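Local coordinates for protein putative acetyltransferase (Clostridium difficile, PDB 3DSB) that probably transfers an acyl group, such as acetyl from acetyl-CoA, to an acceptor not yet known, as a member of the GNAT acetyltransferase family, at residues K43-L48 with G55-Y60; V90-E95 with K99-Y104. All coordinates share one frame; numbering follows the deposited sequence.

Contact 1 of 2, residues K43-L48 with G55-Y60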
loop_
_atom_site.group_PDB
_atom_site.type_symbol
_atom_site.label_atom_id
_atom_site.label_comp_id
_atom_site.label_asym_id
_atom_site.label_seq_id
_atom_site.Cartn_x
_atom_site.Cartn_y
_atom_site.Cartn_z
ATOM N N LYS A 43 3.812 17.178 -10.026
ATOM C CA LYS A 43 4.911 16.221 -10.167
ATOM C C LYS A 43 4.458 14.800 -9.786
ATOM O O LYS A 43 4.838 13.823 -10.451
ATOM C CB LYS A 43 6.096 16.599 -9.270
ATOM C CG LYS A 43 6.879 17.814 -9.774
ATOM C CD LYS A 43 7.937 18.278 -8.799
ATOM C CE LYS A 43 8.583 19.564 -9.312
ATOM N NZ LYS A 43 9.436 20.154 -8.270
ATOM N N GLY A 44 3.682 14.707 -8.699
ATOM C CA GLY A 44 3.230 13.394 -8.250
ATOM C C GLY A 44 2.298 12.735 -9.246
ATOM O O GLY A 44 2.333 11.520 -9.413
ATOM N N VAL A 45 1.376 13.505 -9.826
ATOM C CA VAL A 45 0.459 12.926 -10.824
ATOM C C VAL A 45 1.245 12.513 -12.080
ATOM O O VAL A 45 1.055 11.423 -12.614
ATOM C CB VAL A 45 -0.621 13.950 -11.207
ATOM C CG1 VAL A 45 -1.488 13.434 -12.385
ATOM C CG2 VAL A 45 -1.488 14.217 -9.994
ATOM N N LYS A 46 2.138 13.392 -12.538
ATOM C CA LYS A 46 2.962 13.059 -13.721
ATOM C C LYS A 46 3.740 11.761 -13.481
ATOM O O LYS A 46 3.827 10.878 -14.365
ATOM C CB LYS A 46 3.920 14.212 -14.046
ATOM C CG LYS A 46 4.784 13.946 -15.266
ATOM C CD LYS A 46 5.853 15.042 -15.379
ATOM C CE LYS A 46 6.587 14.919 -16.709
ATOM N NZ LYS A 46 7.488 16.093 -16.921
ATOM N N ALA A 47 4.350 11.649 -12.294
ATOM C CA ALA A 47 5.183 10.482 -12.030
ATOM C C ALA A 47 4.328 9.218 -12.134
ATOM O O ALA A 47 4.756 8.192 -12.678
ATOM C CB ALA A 47 5.860 10.572 -10.649
ATOM N N LEU A 48 3.108 9.281 -11.603
ATOM C CA LEU A 48 2.226 8.135 -11.661
ATOM C C LEU A 48 1.810 7.850 -13.113
ATOM O O LEU A 48 1.818 6.696 -13.550
ATOM C CB LEU A 48 1.030 8.395 -10.734
ATOM C CG LEU A 48 0.220 7.232 -10.175
ATOM C CD1 LEU A 48 -0.662 7.764 -9.030
ATOM C CD2 LEU A 48 -0.625 6.609 -11.258
ATOM N N GLY A 55 0.863 2.331 -9.990
ATOM C CA GLY A 55 -0.593 2.473 -9.848
ATOM C C GLY A 55 -1.186 2.957 -11.157
ATOM O O GLY A 55 -0.474 3.119 -12.171
ATOM N N LYS A 56 -2.489 3.179 -11.153
ATOM C CA LYS A 56 -3.202 3.594 -12.363
ATOM C C LYS A 56 -4.321 4.581 -12.056
ATOM O O LYS A 56 -5.056 4.407 -11.063
ATOM C CB LYS A 56 -3.846 2.382 -13.053
ATOM C CG LYS A 56 -2.944 1.244 -13.420
ATOM C CD LYS A 56 -2.117 1.486 -14.657
ATOM C CE LYS A 56 -1.466 0.154 -15.051
ATOM N NZ LYS A 56 -0.869 -0.570 -13.827
ATOM N N TYR A 57 -4.460 5.607 -12.907
ATOM C CA TYR A 57 -5.677 6.398 -12.992
ATOM C C TYR A 57 -6.548 5.856 -14.090
ATOM O O TYR A 57 -6.057 5.499 -15.181
ATOM C CB TYR A 57 -5.383 7.848 -13.349
ATOM C CG TYR A 57 -4.548 8.609 -12.367
ATOM C CD1 TYR A 57 -5.116 9.174 -11.245
ATOM C CD2 TYR A 57 -3.214 8.904 -12.660
ATOM C CE1 TYR A 57 -4.325 9.952 -10.358
ATOM C CE2 TYR A 57 -2.430 9.638 -11.808
ATOM C CZ TYR A 57 -2.995 10.181 -10.655
ATOM O OH TYR A 57 -2.169 10.909 -9.830
ATOM N N HIS A 58 -7.854 5.850 -13.822
ATOM C CA HIS A 58 -8.862 5.699 -14.870
ATOM C C HIS A 58 -9.718 6.954 -14.825
ATOM O O HIS A 58 -9.991 7.508 -13.740
ATOM C CB HIS A 58 -9.747 4.460 -14.659
ATOM C CG HIS A 58 -9.029 3.167 -14.874
ATOM N ND1 HIS A 58 -8.188 2.622 -13.924
ATOM C CD2 HIS A 58 -8.973 2.336 -15.947
ATOM C CE1 HIS A 58 -7.670 1.496 -14.391
ATOM N NE2 HIS A 58 -8.122 1.302 -15.617
ATOM N N VAL A 59 -10.180 7.378 -15.998
ATOM C CA VAL A 59 -11.023 8.547 -16.098
ATOM C C VAL A 59 -12.318 8.171 -16.818
ATOM O O VAL A 59 -12.356 7.264 -17.679
ATOM C CB VAL A 59 -10.306 9.687 -16.880
ATOM C CG1 VAL A 59 -9.178 10.263 -16.039
ATOM C CG2 VAL A 59 -9.762 9.206 -18.267
ATOM N N TYR A 60 -13.366 8.872 -16.387
ATOM C CA TYR A 60 -14.700 8.775 -17.007
ATOM C C TYR A 60 -14.831 9.945 -17.980
ATOM O O TYR A 60 -14.597 11.081 -17.610
ATOM C CB TYR A 60 -15.746 8.842 -15.907
ATOM C CG TYR A 60 -17.166 8.528 -16.312
ATOM C CD1 TYR A 60 -17.742 7.296 -15.989
ATOM C CD2 TYR A 60 -17.948 9.486 -16.954
ATOM C CE1 TYR A 60 -19.073 7.002 -16.343
ATOM C CE2 TYR A 60 -19.252 9.220 -17.279
ATOM C CZ TYR A 60 -19.812 7.995 -16.962
ATOM O OH TYR A 60 -21.121 7.761 -17.305
HETATM O O HOH W 1 -0.066 4.819 -14.244
#

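Contact 2 of 2, residues V90-E95 with K99-Y104. With SO4 (sulfate ion), chain C.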
loop_
_atom_site.group_PDB
_atom_site.type_symbol
_atom_site.label_atom_id
_atom_site.label_comp_id
_atom_site.label_asym_id
_atom_site.label_seq_id
_atom_site.Cartn_x
_atom_site.Cartn_y
_atom_site.Cartn_z
ATOM N N VAL A 90 -11.203 9.072 -5.470
ATOM C CA VAL A 90 -12.281 9.145 -6.466
ATOM C C VAL A 90 -12.782 10.587 -6.465
ATOM O O VAL A 90 -13.013 11.169 -5.408
ATOM C CB VAL A 90 -13.477 8.215 -6.121
ATOM C CG1 VAL A 90 -14.492 8.193 -7.272
ATOM C CG2 VAL A 90 -13.054 6.783 -5.728
ATOM N N TYR A 91 -13.012 11.158 -7.648
ATOM C CA TYR A 91 -13.530 12.539 -7.711
ATOM C C TYR A 91 -14.389 12.657 -8.970
ATOM O O TYR A 91 -14.002 12.173 -10.061
ATOM C CB TYR A 91 -12.376 13.559 -7.826
ATOM C CG TYR A 91 -12.873 14.987 -7.808
ATOM C CD1 TYR A 91 -13.203 15.600 -6.596
ATOM C CD2 TYR A 91 -13.054 15.708 -8.984
ATOM C CE1 TYR A 91 -13.704 16.890 -6.561
ATOM C CE2 TYR A 91 -13.545 17.024 -8.937
ATOM C CZ TYR A 91 -13.852 17.606 -7.723
ATOM O OH TYR A 91 -14.343 18.921 -7.701
ATOM N N VAL A 92 -15.493 13.365 -8.818
ATOM C CA VAL A 92 -16.421 13.626 -9.914
ATOM C C VAL A 92 -16.581 15.145 -10.009
ATOM O O VAL A 92 -16.922 15.801 -9.011
ATOM C CB VAL A 92 -17.812 12.973 -9.655
ATOM C CG1 VAL A 92 -18.795 13.277 -10.855
ATOM C CG2 VAL A 92 -17.695 11.480 -9.437
ATOM N N ASP A 93 -16.343 15.700 -11.192
ATOM C CA ASP A 93 -16.578 17.125 -11.464
ATOM C C ASP A 93 -17.992 17.512 -11.030
ATOM O O ASP A 93 -18.954 16.774 -11.286
ATOM C CB ASP A 93 -16.390 17.304 -12.986
ATOM C CG ASP A 93 -16.596 18.714 -13.484
ATOM O OD1 ASP A 93 -17.579 19.405 -13.117
ATOM O OD2 ASP A 93 -15.755 19.090 -14.324
ATOM N N LYS A 94 -18.101 18.651 -10.347
ATOM C CA LYS A 94 -19.395 19.036 -9.773
ATOM C C LYS A 94 -20.538 19.124 -10.770
ATOM O O LYS A 94 -21.700 18.926 -10.372
ATOM C CB LYS A 94 -19.297 20.364 -9.016
ATOM C CG LYS A 94 -18.570 20.237 -7.689
ATOM C CD LYS A 94 -18.560 21.566 -6.937
ATOM C CE LYS A 94 -17.901 21.452 -5.572
ATOM N NZ LYS A 94 -17.699 22.810 -4.954
ATOM N N GLU A 95 -20.228 19.442 -12.023
ATOM C CA GLU A 95 -21.286 19.599 -13.042
ATOM C C GLU A 95 -21.819 18.239 -13.525
ATOM O O GLU A 95 -22.771 18.193 -14.344
ATOM C CB GLU A 95 -20.723 20.341 -14.233
ATOM C CG GLU A 95 -20.312 21.787 -13.973
ATOM C CD GLU A 95 -19.859 22.455 -15.264
ATOM O OE1 GLU A 95 -20.712 22.650 -16.158
ATOM O OE2 GLU A 95 -18.659 22.772 -15.397
ATOM N N LYS A 99 -25.371 11.534 -10.990
ATOM C CA LYS A 99 -25.647 10.773 -12.197
ATOM C C LYS A 99 -25.071 9.354 -12.142
ATOM O O LYS A 99 -25.062 8.640 -13.141
ATOM C CB LYS A 99 -25.105 11.509 -13.432
ATOM C CG LYS A 99 -25.753 12.886 -13.708
ATOM C CD LYS A 99 -27.200 12.763 -14.215
ATOM C CE LYS A 99 -27.685 14.156 -14.619
ATOM N NZ LYS A 99 -29.081 14.100 -15.093
ATOM N N GLY A 100 -24.586 8.958 -10.962
ATOM C CA GLY A 100 -24.094 7.588 -10.732
ATOM C C GLY A 100 -22.630 7.346 -11.089
ATOM O O GLY A 100 -22.171 6.203 -11.083
ATOM N N ILE A 101 -21.905 8.413 -11.427
ATOM C CA ILE A 101 -20.512 8.255 -11.877
ATOM C C ILE A 101 -19.606 7.685 -10.789
ATOM O O ILE A 101 -18.765 6.840 -11.110
ATOM C CB ILE A 101 -19.946 9.541 -12.482
ATOM C CG1 ILE A 101 -20.761 9.910 -13.760
ATOM C CG2 ILE A 101 -18.443 9.383 -12.793
ATOM C CD1 ILE A 101 -20.336 11.247 -14.341
ATOM N N PHE A 102 -19.769 8.130 -9.537
ATOM C CA PHE A 102 -18.918 7.605 -8.467
ATOM C C PHE A 102 -19.048 6.064 -8.458
ATOM O O PHE A 102 -18.029 5.339 -8.480
ATOM C CB PHE A 102 -19.326 8.223 -7.125
ATOM C CG PHE A 102 -18.486 7.776 -5.966
ATOM C CD1 PHE A 102 -17.538 8.613 -5.432
ATOM C CD2 PHE A 102 -18.666 6.522 -5.421
ATOM C CE1 PHE A 102 -16.748 8.183 -4.335
ATOM C CE2 PHE A 102 -17.871 6.086 -4.352
ATOM C CZ PHE A 102 -16.938 6.916 -3.802
ATOM N N ASN A 103 -20.286 5.569 -8.472
ATOM C CA ASN A 103 -20.473 4.133 -8.452
ATOM C C ASN A 103 -20.044 3.431 -9.754
ATOM O O ASN A 103 -19.563 2.285 -9.677
ATOM C CB ASN A 103 -21.915 3.749 -8.104
ATOM C CG ASN A 103 -22.262 4.023 -6.688
ATOM O OD1 ASN A 103 -21.393 4.306 -5.858
ATOM N ND2 ASN A 103 -23.540 3.884 -6.364
ATOM N N TYR A 104 -20.214 4.063 -10.931
ATOM C CA TYR A 104 -19.699 3.461 -12.169
ATOM C C TYR A 104 -18.191 3.219 -12.036
ATOM O O TYR A 104 -17.669 2.156 -12.449
ATOM C CB TYR A 104 -19.946 4.340 -13.403
ATOM C CG TYR A 104 -21.349 4.356 -13.948
ATOM C CD1 TYR A 104 -22.010 3.175 -14.250
ATOM C CD2 TYR A 104 -21.997 5.569 -14.153
ATOM C CE1 TYR A 104 -23.326 3.210 -14.755
ATOM C CE2 TYR A 104 -23.300 5.625 -14.658
ATOM C CZ TYR A 104 -23.952 4.442 -14.939
ATOM O OH TYR A 104 -25.258 4.509 -15.429
HETATM S S SO4 C . -21.764 10.991 -7.544
HETATM O O1 SO4 C . -21.242 10.556 -8.829
HETATM O O2 SO4 C . -20.590 11.160 -6.641
HETATM O O3 SO4 C . -22.470 12.263 -7.580
HETATM O O4 SO4 C . -22.549 9.912 -6.953
#

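Contact 1 of 2, residues K43-L48 with G55-Y60
Val-45 is the first residue of helix 43-48 to meet strand 56-60, and it meets the phenol end of Tyr-57. Its CG2 lies 3.4 Å from Tyr-57 OH. CG1 sits nearer the ring itself, 4.0 Å from Tyr-57 CE2, and both methyls lie to one side of the phenol oxygen. The two side chains cross at about a right angle. One turn on, Leu-48 takes over. With CG anti to the backbone N (chi1 -157°), its branch turns toward the Tyr-57 ring. CD1 reaches the oxygen end of the tyrosine, 3.6 Å from Tyr-57 OH. CD2 approaches the ring obliquely, 3.6 Å from Tyr-57 CE2, and also rests on the backbone just before the strand, 3.6 Å from Gly-55 O. Leu-48 was modelled in two positions, so these methyl contacts belong to one of them. Gly-55 has a positive phi of 136°, a backbone shape readily open only to glycine. A single water joins the main chains here. It donates to Leu-48 O at 2.7 Å and to Gly-55 O at 2.7 Å. No direct hydrogen bond links the two segments.

Tyr-57 OH forms a hydrogen bond with OD2 of Asp-78 of the second subunit. Gly-44 O likewise accepts from Trp-76 of that subunit, which also packs on Leu-48. Within the chain, Ile-20 touches both Val-45 and Tyr-57, and Met-71 touches both Leu-48 and Tyr-57. The short axes of helix and strand run nearly perpendicular, 95° apart, with a closest approach of 9.7 Å. This is apolar helix-on-sheet packing, here joining helix 38-50 to strand 56-62 of the GNAT fold beside the subunit interface.

Contact 2 of 2, residues V90-E95 with K99-Y104
Phe-102 packs its ring on Val-90 of strand 90-92, while its CB end borders a bound sulfate. CB is 3.2 Å from sulfate O2 and 4.3 Å from Val-92 CG2. CG, 4.0 Å from sulfate O2, is anti to the backbone N (chi1 -178°), which sends the ring along the strand to Val-90. CD1 meets Val-90 CG1 at 3.6 Å. CE1, further out, is 3.7 Å from Val-90 CB. The valine approaches the ring obliquely, and the two side chains cross at about a right angle. Beyond these two segments, the ring of Phe-106 lies nearly parallel to that of Phe-102, and Leu-140 also touches Phe-102. One residue nearer the helix start, Ile-101 CG2 packs on Val-92 CG2 at 4.0 Å.

The polar event is at the backbone. Phe-102 N donates to sulfate O1 at 2.9 Å, with an N-H...O angle of 159°. Arg-98 N gives the sulfate a second bond. Gly-100 is the N-cap, so the anion sits at the first turn of helix 101-115, where the helix dipole would probably favour negative charge. The sulfate probably came from the crystallisation liquor. It sits against the turn Arg-97 to Gly-100, probably the equivalent of the pyrophosphate-binding loop of GNAT enzymes. Apolar side chains thus join strand to helix, while main-chain N-H groups hold an anion, consistent with binding the pyrophosphate of acetyl-CoA.

Overall arrangement
Contact 1 closes before contact 2 opens, so the two follow in series along the chain. Their centres are about 17 Å apart, and both pack a helix on the same mixed sheet. Contact 1 uses helix 38-50 and strand 56-62. Contact 2 lies in the unit strand 82-92, helix 101-115, strand 119-127, a beta-alpha-beta crossover. They touch directly through Tyr-60, whose CE2 is 3.7 Å from Ile-101 CD1. Tyr-57 turns to helix 38-50, while His-58 and Tyr-60 turn to helix 101-115, so the helices pack on opposite faces of strand 56-62. Contact 1 borders the second subunit, whereas contact 2 borders the probable cofactor-phosphate loop and is touched by no other protein chain of the assembly.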